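PDB 6SKY: Serine/threonine-protein kinase Tel1 from Chaetomium thermophilum, which probably phosphorylates serine and threonine residues followed by glutamine, signalling DNA damage as the fungal counterpart of the checkpoint kinase ATM. Local coordinates for residues K1836-R1850 and A1877-F1890. Numbering follows the deposited sequence.
Sequences KENLKLLINTILYLR and AATRCGMYKVALLF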
ATOM      1  N   LYS A1836     -31.862 -28.578  26.037  1.00 45.81           N
ATOM      2  CA  LYS A1836     -31.773 -27.429  25.143  1.00 45.81           C
ATOM      3  C   LYS A1836     -33.130 -27.077  24.546  1.00 45.81           C
ATOM      4  O   LYS A1836     -33.456 -25.894  24.381  1.00 45.81           O
ATOM      5  CB  LYS A1836     -30.755 -27.712  24.042  1.00 45.81           C
ATOM      6  CG  LYS A1836     -30.681 -26.638  22.985  1.00 45.81           C
ATOM      7  CD  LYS A1836     -29.650 -26.943  21.915  1.00 45.81           C
ATOM      8  CE  LYS A1836     -29.903 -26.079  20.685  1.00 45.81           C
ATOM      9  NZ  LYS A1836     -28.852 -26.197  19.640  1.00 45.81           N
ATOM     10  N   GLU A1837     -33.944 -28.080  24.236  1.00 41.84           N
ATOM     11  CA  GLU A1837     -35.204 -27.832  23.554  1.00 41.84           C
ATOM     12  C   GLU A1837     -36.274 -27.251  24.466  1.00 41.84           C
ATOM     13  O   GLU A1837     -37.217 -26.635  23.967  1.00 41.84           O
ATOM     14  CB  GLU A1837     -35.713 -29.121  22.918  1.00 41.84           C
ATOM     15  CG  GLU A1837     -36.699 -28.898  21.801  1.00 41.84           C
ATOM     16  CD  GLU A1837     -36.165 -27.964  20.733  1.00 41.84           C
ATOM     17  OE1 GLU A1837     -34.998 -28.128  20.319  1.00 41.84           O
ATOM     18  OE2 GLU A1837     -36.912 -27.056  20.308  1.00 41.84           O
ATOM     19  N   ASN A1838     -36.164 -27.441  25.779  1.00 38.51           N
ATOM     20  CA  ASN A1838     -37.031 -26.745  26.719  1.00 38.51           C
ATOM     21  C   ASN A1838     -36.500 -25.371  27.072  1.00 38.51           C
ATOM     22  O   ASN A1838     -37.279 -24.464  27.384  1.00 38.51           O
ATOM     23  CB  ASN A1838     -37.190 -27.553  28.005  1.00 38.51           C
ATOM     24  CG  ASN A1838     -37.957 -28.834  27.804  1.00 38.51           C
ATOM     25  OD1 ASN A1838     -38.760 -28.957  26.888  1.00 38.51           O
ATOM     26  ND2 ASN A1838     -37.720 -29.798  28.677  1.00 38.51           N
ATOM     27  N   LEU A1839     -35.184 -25.202  27.034  1.00 32.99           N
ATOM     28  CA  LEU A1839     -34.592 -23.893  27.258  1.00 32.99           C
ATOM     29  C   LEU A1839     -34.974 -22.928  26.147  1.00 32.99           C
ATOM     30  O   LEU A1839     -35.231 -21.747  26.405  1.00 32.99           O
ATOM     31  CB  LEU A1839     -33.079 -24.037  27.370  1.00 32.99           C
ATOM     32  CG  LEU A1839     -32.278 -22.900  27.979  1.00 32.99           C
ATOM     33  CD1 LEU A1839     -32.797 -22.572  29.340  1.00 32.99           C
ATOM     34  CD2 LEU A1839     -30.841 -23.309  28.049  1.00 32.99           C
ATOM     35  N   LYS A1840     -35.020 -23.410  24.905  1.00 31.10           N
ATOM     36  CA  LYS A1840     -35.534 -22.583  23.821  1.00 31.10           C
ATOM     37  C   LYS A1840     -36.948 -22.103  24.107  1.00 31.10           C
ATOM     38  O   LYS A1840     -37.291 -20.953  23.821  1.00 31.10           O
ATOM     39  CB  LYS A1840     -35.510 -23.353  22.511  1.00 31.10           C
ATOM     40  CG  LYS A1840     -34.188 -23.364  21.810  1.00 31.10           C
ATOM     41  CD  LYS A1840     -34.376 -23.812  20.385  1.00 31.10           C
ATOM     42  CE  LYS A1840     -33.058 -24.125  19.724  1.00 31.10           C
ATOM     43  NZ  LYS A1840     -32.320 -22.897  19.342  1.00 31.10           N
ATOM     44  N   LEU A1841     -37.784 -22.970  24.665  1.00 27.83           N
ATOM     45  CA  LEU A1841     -39.164 -22.597  24.946  1.00 27.83           C
ATOM     46  C   LEU A1841     -39.251 -21.595  26.082  1.00 27.83           C
ATOM     47  O   LEU A1841     -40.106 -20.710  26.063  1.00 27.83           O
ATOM     48  CB  LEU A1841     -39.973 -23.848  25.265  1.00 27.83           C
ATOM     49  CG  LEU A1841     -41.463 -23.721  25.529  1.00 27.83           C
ATOM     50  CD1 LEU A1841     -42.180 -23.313  24.279  1.00 27.83           C
ATOM     51  CD2 LEU A1841     -41.987 -25.026  26.027  1.00 27.83           C
ATOM     52  N   LEU A1842     -38.369 -21.705  27.070  1.00 28.05           N
ATOM     53  CA  LEU A1842     -38.313 -20.696  28.126  1.00 28.05           C
ATOM     54  C   LEU A1842     -37.927 -19.333  27.571  1.00 28.05           C
ATOM     55  O   LEU A1842     -38.526 -18.307  27.921  1.00 28.05           O
ATOM     56  CB  LEU A1842     -37.322 -21.119  29.198  1.00 28.05           C
ATOM     57  CG  LEU A1842     -37.910 -21.848  30.387  1.00 28.05           C
ATOM     58  CD1 LEU A1842     -36.815 -22.113  31.377  1.00 28.05           C
ATOM     59  CD2 LEU A1842     -38.994 -21.007  30.995  1.00 28.05           C
ATOM     60  N   ILE A1843     -36.911 -19.300  26.715  1.00 24.00           N
ATOM     61  CA  ILE A1843     -36.482 -18.040  26.123  1.00 24.00           C
ATOM     62  C   ILE A1843     -37.586 -17.438  25.267  1.00 24.00           C
ATOM     63  O   ILE A1843     -37.826 -16.225  25.301  1.00 24.00           O
ATOM     64  CB  ILE A1843     -35.193 -18.258  25.321  1.00 24.00           C
ATOM     65  CG1 ILE A1843     -34.038 -18.519  26.277  1.00 24.00           C
ATOM     66  CG2 ILE A1843     -34.904 -17.074  24.459  1.00 24.00           C
ATOM     67  CD1 ILE A1843     -32.966 -19.347  25.679  1.00 24.00           C
ATOM     68  N   ASN A1844     -38.285 -18.268  24.495  1.00 24.95           N
ATOM     69  CA  ASN A1844     -39.382 -17.755  23.685  1.00 24.95           C
ATOM     70  C   ASN A1844     -40.541 -17.263  24.534  1.00 24.95           C
ATOM     71  O   ASN A1844     -41.227 -16.319  24.144  1.00 24.95           O
ATOM     72  CB  ASN A1844     -39.855 -18.818  22.713  1.00 24.95           C
ATOM     73  CG  ASN A1844     -38.987 -18.903  21.503  1.00 24.95           C
ATOM     74  OD1 ASN A1844     -38.501 -19.963  21.146  1.00 24.95           O
ATOM     75  ND2 ASN A1844     -38.777 -17.777  20.860  1.00 24.95           N
ATOM     76  N   THR A1845     -40.771 -17.861  25.699  1.00 23.85           N
ATOM     77  CA  THR A1845     -41.803 -17.333  26.584  1.00 23.85           C
ATOM     78  C   THR A1845     -41.419 -15.969  27.134  1.00 23.85           C
ATOM     79  O   THR A1845     -42.260 -15.070  27.213  1.00 23.85           O
ATOM     80  CB  THR A1845     -42.067 -18.300  27.728  1.00 23.85           C
ATOM     81  OG1 THR A1845     -42.389 -19.583  27.193  1.00 23.85           O
ATOM     82  CG2 THR A1845     -43.220 -17.820  28.557  1.00 23.85           C
ATOM     83  N   ILE A1846     -40.161 -15.797  27.538  1.00 23.30           N
ATOM     84  CA  ILE A1846     -39.706 -14.487  28.003  1.00 23.30           C
ATOM     85  C   ILE A1846     -39.877 -13.444  26.908  1.00 23.30           C
ATOM     86  O   ILE A1846     -40.376 -12.334  27.144  1.00 23.30           O
ATOM     87  CB  ILE A1846     -38.247 -14.565  28.474  1.00 23.30           C
ATOM     88  CG1 ILE A1846     -38.123 -15.455  29.701  1.00 23.30           C
ATOM     89  CG2 ILE A1846     -37.723 -13.200  28.787  1.00 23.30           C
ATOM     90  CD1 ILE A1846     -36.713 -15.636  30.153  1.00 23.30           C
ATOM     91  N   LEU A1847     -39.470 -13.785  25.687  1.00 21.87           N
ATOM     92  CA  LEU A1847     -39.634 -12.863  24.572  1.00 21.87           C
ATOM     93  C   LEU A1847     -41.095 -12.507  24.359  1.00 21.87           C
ATOM     94  O   LEU A1847     -41.434 -11.341  24.153  1.00 21.87           O
ATOM     95  CB  LEU A1847     -39.055 -13.465  23.302  1.00 21.87           C
ATOM     96  CG  LEU A1847     -37.549 -13.516  23.153  1.00 21.87           C
ATOM     97  CD1 LEU A1847     -37.236 -14.099  21.814  1.00 21.87           C
ATOM     98  CD2 LEU A1847     -36.998 -12.137  23.272  1.00 21.87           C
ATOM     99  N   TYR A1848     -41.979 -13.501  24.387  1.00 19.43           N
ATOM    100  CA  TYR A1848     -43.393 -13.225  24.170  1.00 19.43           C
ATOM    101  C   TYR A1848     -43.954 -12.325  25.255  1.00 19.43           C
ATOM    102  O   TYR A1848     -44.773 -11.449  24.978  1.00 19.43           O
ATOM    103  CB  TYR A1848     -44.183 -14.525  24.102  1.00 19.43           C
ATOM    104  CG  TYR A1848     -45.665 -14.314  23.998  1.00 19.43           C
ATOM    105  CD1 TYR A1848     -46.240 -13.947  22.806  1.00 19.43           C
ATOM    106  CD2 TYR A1848     -46.486 -14.484  25.093  1.00 19.43           C
ATOM    107  CE1 TYR A1848     -47.575 -13.750  22.707  1.00 19.43           C
ATOM    108  CE2 TYR A1848     -47.825 -14.282  25.000  1.00 19.43           C
ATOM    109  CZ  TYR A1848     -48.364 -13.918  23.803  1.00 19.43           C
ATOM    110  OH  TYR A1848     -49.708 -13.718  23.692  1.00 19.43           O
ATOM    111  N   LEU A1849     -43.540 -12.529  26.500  1.00 25.01           N
ATOM    112  CA  LEU A1849     -44.042 -11.681  27.569  1.00 25.01           C
ATOM    113  C   LEU A1849     -43.542 -10.254  27.436  1.00 25.01           C
ATOM    114  O   LEU A1849     -44.200  -9.327  27.908  1.00 25.01           O
ATOM    115  CB  LEU A1849     -43.648 -12.246  28.926  1.00 25.01           C
ATOM    116  CG  LEU A1849     -44.424 -13.444  29.446  1.00 25.01           C
ATOM    117  CD1 LEU A1849     -43.752 -13.939  30.682  1.00 25.01           C
ATOM    118  CD2 LEU A1849     -45.843 -13.068  29.730  1.00 25.01           C
ATOM    119  N   ARG A1850     -42.384 -10.057  26.815  1.00 25.94           N
ATOM    120  CA  ARG A1850     -41.914  -8.697  26.562  1.00 25.94           C
ATOM    121  C   ARG A1850     -42.789  -7.910  25.595  1.00 25.94           C
ATOM    122  O   ARG A1850     -42.613  -6.698  25.493  1.00 25.94           O
ATOM    123  CB  ARG A1850     -40.498  -8.722  26.017  1.00 25.94           C
ATOM    124  CG  ARG A1850     -39.431  -8.545  27.049  1.00 25.94           C
ATOM    125  CD  ARG A1850     -38.098  -8.508  26.362  1.00 25.94           C
ATOM    126  NE  ARG A1850     -38.182  -7.790  25.097  1.00 25.94           N
ATOM    127  CZ  ARG A1850     -37.936  -6.494  24.957  1.00 25.94           C
ATOM    128  NH1 ARG A1850     -37.588  -5.768  26.005  1.00 25.94           N
ATOM    129  NH2 ARG A1850     -38.041  -5.924  23.766  1.00 25.94           N
ATOM    130  N   ALA A1877     -27.799 -18.089  28.255  1.00 26.43           N
ATOM    131  CA  ALA A1877     -28.634 -19.212  27.848  1.00 26.43           C
ATOM    132  C   ALA A1877     -28.963 -19.150  26.369  1.00 26.43           C
ATOM    133  O   ALA A1877     -28.881 -20.157  25.666  1.00 26.43           O
ATOM    134  CB  ALA A1877     -29.912 -19.232  28.674  1.00 26.43           C
ATOM    135  N   ALA A1878     -29.349 -17.975  25.874  1.00 25.29           N
ATOM    136  CA  ALA A1878     -29.671 -17.843  24.462  1.00 25.29           C
ATOM    137  C   ALA A1878     -28.443 -17.964  23.579  1.00 25.29           C
ATOM    138  O   ALA A1878     -28.573 -18.302  22.403  1.00 25.29           O
ATOM    139  CB  ALA A1878     -30.373 -16.517  24.205  1.00 25.29           C
ATOM    140  N   THR A1879     -27.255 -17.690  24.113  1.00 29.37           N
ATOM    141  CA  THR A1879     -26.038 -17.955  23.357  1.00 29.37           C
ATOM    142  C   THR A1879     -25.755 -19.444  23.266  1.00 29.37           C
ATOM    143  O   THR A1879     -25.231 -19.913  22.253  1.00 29.37           O
ATOM    144  CB  THR A1879     -24.853 -17.241  23.991  1.00 29.37           C
ATOM    145  OG1 THR A1879     -25.230 -15.908  24.332  1.00 29.37           O
ATOM    146  CG2 THR A1879     -23.713 -17.175  23.025  1.00 29.37           C
ATOM    147  N   ARG A1880     -26.087 -20.203  24.313  1.00 32.18           N
ATOM    148  CA  ARG A1880     -25.936 -21.653  24.251  1.00 32.18           C
ATOM    149  C   ARG A1880     -26.867 -22.288  23.222  1.00 32.18           C
ATOM    150  O   ARG A1880     -26.499 -23.278  22.589  1.00 32.18           O
ATOM    151  CB  ARG A1880     -26.181 -22.259  25.626  1.00 32.18           C
ATOM    152  CG  ARG A1880     -24.928 -22.664  26.351  1.00 32.18           C
ATOM    153  CD  ARG A1880     -24.955 -22.212  27.788  1.00 32.18           C
ATOM    154  NE  ARG A1880     -26.243 -22.454  28.419  1.00 32.18           N
ATOM    155  CZ  ARG A1880     -26.637 -21.862  29.537  1.00 32.18           C
ATOM    156  NH1 ARG A1880     -27.825 -22.128  30.051  1.00 32.18           N
ATOM    157  NH2 ARG A1880     -25.843 -20.994  30.140  1.00 32.18           N
ATOM    158  N   CYS A1881     -28.062 -21.742  23.041  1.00 32.57           N
ATOM    159  CA  CYS A1881     -29.049 -22.295  22.126  1.00 32.57           C
ATOM    160  C   CYS A1881     -28.869 -21.828  20.691  1.00 32.57           C
ATOM    161  O   CYS A1881     -29.627 -22.261  19.821  1.00 32.57           O
ATOM    162  CB  CYS A1881     -30.456 -21.935  22.598  1.00 32.57           C
ATOM    163  SG  CYS A1881     -30.863 -22.540  24.231  1.00 32.57           S
ATOM    164  N   GLY A1882     -27.909 -20.950  20.419  1.00 30.49           N
ATOM    165  CA  GLY A1882     -27.675 -20.499  19.066  1.00 30.49           C
ATOM    166  C   GLY A1882     -28.576 -19.390  18.584  1.00 30.49           C
ATOM    167  O   GLY A1882     -28.732 -19.220  17.375  1.00 30.49           O
ATOM    168  N   MET A1883     -29.178 -18.630  19.487  1.00 29.19           N
ATOM    169  CA  MET A1883     -30.053 -17.515  19.147  1.00 29.19           C
ATOM    170  C   MET A1883     -29.278 -16.240  19.459  1.00 29.19           C
ATOM    171  O   MET A1883     -29.366 -15.705  20.559  1.00 29.19           O
ATOM    172  CB  MET A1883     -31.347 -17.578  19.935  1.00 29.19           C
ATOM    173  CG  MET A1883     -32.047 -18.907  19.899  1.00 29.19           C
ATOM    174  SD  MET A1883     -33.161 -19.157  21.286  1.00 29.19           S
ATOM    175  CE  MET A1883     -34.585 -18.213  20.784  1.00 29.19           C
ATOM    176  N   TYR A1884     -28.525 -15.748  18.485  1.00 28.05           N
ATOM    177  CA  TYR A1884     -27.567 -14.687  18.765  1.00 28.05           C
ATOM    178  C   TYR A1884     -28.168 -13.292  18.737  1.00 28.05           C
ATOM    179  O   TYR A1884     -27.698 -12.420  19.468  1.00 28.05           O
ATOM    180  CB  TYR A1884     -26.400 -14.779  17.790  1.00 28.05           C
ATOM    181  CG  TYR A1884     -25.623 -16.050  17.968  1.00 28.05           C
ATOM    182  CD1 TYR A1884     -24.949 -16.300  19.143  1.00 28.05           C
ATOM    183  CD2 TYR A1884     -25.583 -17.004  16.979  1.00 28.05           C
ATOM    184  CE1 TYR A1884     -24.250 -17.452  19.320  1.00 28.05           C
ATOM    185  CE2 TYR A1884     -24.885 -18.163  17.149  1.00 28.05           C
ATOM    186  CZ  TYR A1884     -24.219 -18.381  18.319  1.00 28.05           C
ATOM    187  OH  TYR A1884     -23.516 -19.544  18.490  1.00 28.05           O
ATOM    188  N   LYS A1885     -29.205 -13.051  17.944  1.00 27.08           N
ATOM    189  CA  LYS A1885     -29.867 -11.755  18.006  1.00 27.08           C
ATOM    190  C   LYS A1885     -30.684 -11.619  19.280  1.00 27.08           C
ATOM    191  O   LYS A1885     -30.715 -10.548  19.896  1.00 27.08           O
ATOM    192  CB  LYS A1885     -30.739 -11.562  16.776  1.00 27.08           C
ATOM    193  CG  LYS A1885     -29.954 -11.440  15.505  1.00 27.08           C
ATOM    194  CD  LYS A1885     -30.836 -11.651  14.317  1.00 27.08           C
ATOM    195  CE  LYS A1885     -30.159 -11.196  13.058  1.00 27.08           C
ATOM    196  NZ  LYS A1885     -28.790 -11.727  12.971  1.00 27.08           N
ATOM    197  N   VAL A1886     -31.339 -12.699  19.701  1.00 23.43           N
ATOM    198  CA  VAL A1886     -32.012 -12.715  20.993  1.00 23.43           C
ATOM    199  C   VAL A1886     -31.007 -12.502  22.114  1.00 23.43           C
ATOM    200  O   VAL A1886     -31.268 -11.772  23.075  1.00 23.43           O
ATOM    201  CB  VAL A1886     -32.786 -14.034  21.159  1.00 23.43           C
ATOM    202  CG1 VAL A1886     -33.523 -14.048  22.444  1.00 23.43           C
ATOM    203  CG2 VAL A1886     -33.739 -14.224  20.018  1.00 23.43           C
ATOM    204  N   ALA A1887     -29.834 -13.119  21.997  1.00 22.50           N
ATOM    205  CA  ALA A1887     -28.799 -12.957  23.009  1.00 22.50           C
ATOM    206  C   ALA A1887     -28.300 -11.525  23.069  1.00 22.50           C
ATOM    207  O   ALA A1887     -28.034 -11.002  24.152  1.00 22.50           O
ATOM    208  CB  ALA A1887     -27.644 -13.905  22.725  1.00 22.50           C
ATOM    209  N   LEU A1888     -28.166 -10.870  21.917  1.00 24.66           N
ATOM    210  CA  LEU A1888     -27.741  -9.476  21.905  1.00 24.66           C
ATOM    211  C   LEU A1888     -28.790  -8.568  22.529  1.00 24.66           C
ATOM    212  O   LEU A1888     -28.452  -7.648  23.281  1.00 24.66           O
ATOM    213  CB  LEU A1888     -27.434  -9.043  20.479  1.00 24.66           C
ATOM    214  CG  LEU A1888     -26.926  -7.625  20.268  1.00 24.66           C
ATOM    215  CD1 LEU A1888     -25.701  -7.374  21.089  1.00 24.66           C
ATOM    216  CD2 LEU A1888     -26.621  -7.428  18.829  1.00 24.66           C
ATOM    217  N   LEU A1889     -30.066  -8.806  22.238  1.00 21.98           N
ATOM    218  CA  LEU A1889     -31.112  -8.021  22.884  1.00 21.98           C
ATOM    219  C   LEU A1889     -31.086  -8.195  24.399  1.00 21.98           C
ATOM    220  O   LEU A1889     -31.215  -7.218  25.148  1.00 21.98           O
ATOM    221  CB  LEU A1889     -32.470  -8.406  22.316  1.00 21.98           C
ATOM    222  CG  LEU A1889     -33.704  -7.769  22.946  1.00 21.98           C
ATOM    223  CD1 LEU A1889     -33.704  -6.282  22.782  1.00 21.98           C
ATOM    224  CD2 LEU A1889     -34.921  -8.344  22.316  1.00 21.98           C
ATOM    225  N   PHE A1890     -30.912  -9.427  24.874  1.00 24.52           N
ATOM    226  CA  PHE A1890     -30.840  -9.646  26.314  1.00 24.52           C
ATOM    227  C   PHE A1890     -29.607  -8.994  26.918  1.00 24.52           C
ATOM    228  O   PHE A1890     -29.663  -8.474  28.032  1.00 24.52           O
ATOM    229  CB  PHE A1890     -30.844 -11.134  26.624  1.00 24.52           C
ATOM    230  CG  PHE A1890     -32.176 -11.777  26.482  1.00 24.52           C
ATOM    231  CD1 PHE A1890     -33.323 -11.078  26.737  1.00 24.52           C
ATOM    232  CD2 PHE A1890     -32.277 -13.089  26.089  1.00 24.52           C
ATOM    233  CE1 PHE A1890     -34.542 -11.676  26.603  1.00 24.52           C
ATOM    234  CE2 PHE A1890     -33.490 -13.686  25.960  1.00 24.52           C
ATOM    235  CZ  PHE A1890     -34.622 -12.982  26.215  1.00 24.52           C
TER
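Ile1843 of helix 1836-1849 reaches as a knob into a hole formed by Ala1877, Ala1878, Val1886 and Phe1890, spanning the two helices of a helical hairpin. Its two branches divide the work: CD1 lies over the backbone of helix 1871-1880, 3.8 Å from Ala1878 CA, whereas CG2, anti to the backbone N, turns to helix 1884-1898 and meets the Phe1890 ring at its edge, in plane, 4.0 Å from CE2. Met1883, running past Ile1843 in the opposite direction, brings CE to the same CG2. One turn on, Leu1847 straddles Val1886 and Phe1890, its CD1 3.8 Å from Val1886 CG1 and its CD2 near Phe1890 CZ. At the other end, Leu1839 CD2 packs 3.9 Å from Cys1881 SG. There Lys1840, bent at its last torsion (chi4 -76°), donates from NZ to Cys1881 O at 2.8 Å, gripping the Schellman turn at Gly1882. A methionine in its place has no ammonium group to donate, and the turn would probably be less firmly tied to helix 1836-1849. This helix thus bridges helices 1871-1880 and 1884-1898 in the alpha-solenoid; helix 1793-1808 packs against Thr1845 and Leu1849, and Pro2732 of helix 2732-2755 touches Leu1847 and Leu1889.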